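PDB 5LFZ: ArCE4A from Arthrobacter sp. AW19M34-1, which probably removes acetyl groups from polysaccharides as a metal-dependent deacetylase of carbohydrate esterase family 4. Local coordinates for residues A[23-28]-A[164-169]. Numbering follows the deposited sequence. Where two conformers were deposited one is given.
Sequences TTKCVA and AKPGSI
Val27, in the conformer given (a second was deposited), lays its CG2 methyl over the turn that leads into strand 168-173: CG2 stands 3.7 Å from Lys165 O and 4.4 Å from Ala164 CB, just beyond the end of helix 153-163. With CG1 anti to the backbone N (chi1 165°), the other branch lies beside Ser168 O. Lys165 to Ser168 form a type II beta turn, closed by Ser168 N to Lys165 O (3.0 Å). Gly167, at its third position, has a positive phi of 94°, where a CB would press on the preceding carbonyl oxygen. The same turn presents Gly167 N to Cys26 O at 2.7 Å, and two residues after Cys26, Ala28 N reaches Ser168 O at 2.9 Å, nearly straight at 170°. With a further backbone bond between Ala28 and Ile170, Ala28 straddles Ile169 in a parallel bridge, their side chains on the sheet face covered by Leu203 of helix 200-203. Ser168 OG accepts Lys165 N (2.9 Å) and also bonds Asp142, while a disulfide ties Cys26 to Cys21. The contact therefore couples a helix-to-strand turn to strand 26-32, which runs toward the nickel ligand Asp33; its chemistry implies a junction fixed by backbone hydrogen bonds, with apolar contact secondary.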
ATOM      1  N   THR A  23      -6.234   6.559 -19.755  1.00 51.60           N
ATOM      2  CA  THR A  23      -7.487   7.164 -20.186  1.00 59.61           C
ATOM      3  C   THR A  23      -8.538   7.137 -19.076  1.00 62.27           C
ATOM      4  O   THR A  23      -9.249   8.119 -18.858  1.00 66.43           O
ATOM      5  CB  THR A  23      -8.047   6.450 -21.424  1.00 61.71           C
ATOM      6  OG1 THR A  23      -8.311   5.077 -21.106  1.00 60.11           O
ATOM      7  CG2 THR A  23      -7.048   6.512 -22.566  1.00 64.88           C
ATOM      8  N   THR A  24      -8.628   6.006 -18.382  1.00 50.23           N
ATOM      9  CA  THR A  24      -9.599   5.826 -17.305  1.00 47.05           C
ATOM     10  C   THR A  24      -9.127   6.542 -16.041  1.00 39.36           C
ATOM     11  O   THR A  24      -7.936   6.565 -15.736  1.00 41.35           O
ATOM     12  CB  THR A  24      -9.836   4.323 -17.012  1.00 51.93           C
ATOM     13  OG1 THR A  24     -10.280   3.670 -18.209  1.00 59.19           O
ATOM     14  CG2 THR A  24     -10.883   4.120 -15.923  1.00 49.03           C
ATOM     15  N   LYS A  25     -10.062   7.152 -15.319  0.62 34.88           N
ATOM     16  CA  LYS A  25      -9.723   7.879 -14.101  0.62 35.14           C
ATOM     17  C   LYS A  25      -9.469   6.912 -12.955  0.62 33.07           C
ATOM     18  O   LYS A  25     -10.400   6.411 -12.321  0.62 34.17           O
ATOM     19  CB  LYS A  25     -10.829   8.862 -13.736  0.62 33.65           C
ATOM     20  CG  LYS A  25     -11.091   9.904 -14.806  0.62 34.23           C
ATOM     21  CD  LYS A  25     -12.290  10.752 -14.445  0.62 34.96           C
ATOM     22  CE  LYS A  25     -13.186  10.972 -15.647  0.62 39.61           C
ATOM     23  NZ  LYS A  25     -14.323  11.872 -15.312  0.62 46.69           N
ATOM     24  N   CYS A  26      -8.192   6.661 -12.700  1.00 33.22           N
ATOM     25  CA  CYS A  26      -7.764   5.674 -11.710  1.00 29.86           C
ATOM     26  C   CYS A  26      -7.299   6.248 -10.379  1.00 26.86           C
ATOM     27  O   CYS A  26      -6.717   7.328 -10.312  1.00 31.38           O
ATOM     28  CB  CYS A  26      -6.625   4.817 -12.278  1.00 33.56           C
ATOM     29  SG  CYS A  26      -7.075   3.765 -13.672  1.00 34.37           S
ATOM     30  N   VAL A  27      -7.570   5.487  -9.324  0.68 23.25           N
ATOM     31  CA  VAL A  27      -7.103   5.782  -7.979  0.68 25.00           C
ATOM     32  C   VAL A  27      -6.604   4.475  -7.359  0.68 25.42           C
ATOM     33  O   VAL A  27      -7.206   3.422  -7.584  0.68 25.06           O
ATOM     34  CB  VAL A  27      -8.224   6.401  -7.117  0.68 26.15           C
ATOM     35  CG1 VAL A  27      -7.871   6.362  -5.645  0.68 27.31           C
ATOM     36  CG2 VAL A  27      -8.508   7.831  -7.566  0.68 24.64           C
ATOM     37  N   ALA A  28      -5.503   4.529  -6.608  1.00 20.70           N
ATOM     38  CA  ALA A  28      -5.037   3.347  -5.889  1.00 21.39           C
ATOM     39  C   ALA A  28      -5.209   3.506  -4.383  1.00 20.84           C
ATOM     40  O   ALA A  28      -4.584   4.372  -3.766  1.00 23.38           O
ATOM     41  CB  ALA A  28      -3.575   3.063  -6.228  1.00 21.55           C
ATOM     42  N   ALA A 164      -8.557  13.263  -3.577  1.00 25.27           N
ATOM     43  CA  ALA A 164      -8.214  12.352  -4.665  1.00 27.15           C
ATOM     44  C   ALA A 164      -8.443  13.022  -6.007  1.00 32.18           C
ATOM     45  O   ALA A 164      -9.355  13.832  -6.169  1.00 27.86           O
ATOM     46  CB  ALA A 164      -9.024  11.064  -4.578  1.00 26.76           C
ATOM     47  N   LYS A 165      -7.588  12.672  -6.961  1.00 32.89           N
ATOM     48  CA  LYS A 165      -7.698  13.138  -8.331  1.00 32.53           C
ATOM     49  C   LYS A 165      -7.289  11.969  -9.225  1.00 28.25           C
ATOM     50  O   LYS A 165      -6.796  10.960  -8.722  1.00 26.49           O
ATOM     51  CB  LYS A 165      -6.820  14.374  -8.549  1.00 36.01           C
ATOM     52  CG  LYS A 165      -5.329  14.101  -8.571  1.00 39.13           C
ATOM     53  CD  LYS A 165      -4.539  15.384  -8.358  1.00 51.88           C
ATOM     54  CE  LYS A 165      -3.272  15.409  -9.204  1.00 56.94           C
ATOM     55  NZ  LYS A 165      -3.574  15.380 -10.667  1.00 55.86           N
ATOM     56  N   PRO A 166      -7.523  12.074 -10.543  1.00 30.50           N
ATOM     57  CA  PRO A 166      -7.069  10.977 -11.403  1.00 31.73           C
ATOM     58  C   PRO A 166      -5.572  10.718 -11.246  1.00 30.99           C
ATOM     59  O   PRO A 166      -4.779  11.659 -11.317  1.00 31.28           O
ATOM     60  CB  PRO A 166      -7.398  11.480 -12.811  1.00 38.36           C
ATOM     61  CG  PRO A 166      -8.519  12.433 -12.611  1.00 37.38           C
ATOM     62  CD  PRO A 166      -8.286  13.089 -11.293  1.00 31.87           C
ATOM     63  N   GLY A 167      -5.200   9.461 -11.007  1.00 27.33           N
ATOM     64  CA  GLY A 167      -3.806   9.096 -10.838  1.00 26.83           C
ATOM     65  C   GLY A 167      -3.342   9.078  -9.392  1.00 26.87           C
ATOM     66  O   GLY A 167      -2.182   8.779  -9.111  1.00 27.11           O
ATOM     67  N   SER A 168      -4.247   9.390  -8.468  1.00 26.13           N
ATOM     68  CA  SER A 168      -3.889   9.485  -7.053  1.00 25.56           C
ATOM     69  C   SER A 168      -3.586   8.159  -6.363  1.00 23.96           C
ATOM     70  O   SER A 168      -4.100   7.100  -6.730  1.00 24.22           O
ATOM     71  CB  SER A 168      -5.001  10.192  -6.274  1.00 26.69           C
ATOM     72  OG  SER A 168      -4.901  11.596  -6.402  1.00 29.62           O
ATOM     73  N   ILE A 169      -2.746   8.254  -5.339  1.00 22.04           N
ATOM     74  CA  ILE A 169      -2.431   7.151  -4.448  1.00 20.09           C
ATOM     75  C   ILE A 169      -2.845   7.551  -3.037  1.00 21.82           C
ATOM     76  O   ILE A 169      -2.299   8.496  -2.473  1.00 22.99           O
ATOM     77  CB  ILE A 169      -0.935   6.803  -4.472  1.00 20.88           C
ATOM     78  CG1 ILE A 169      -0.505   6.380  -5.883  1.00 23.81           C
ATOM     79  CG2 ILE A 169      -0.621   5.723  -3.445  1.00 23.02           C
ATOM     80  CD1 ILE A 169       0.990   6.153  -6.025  1.00 27.03           C
TER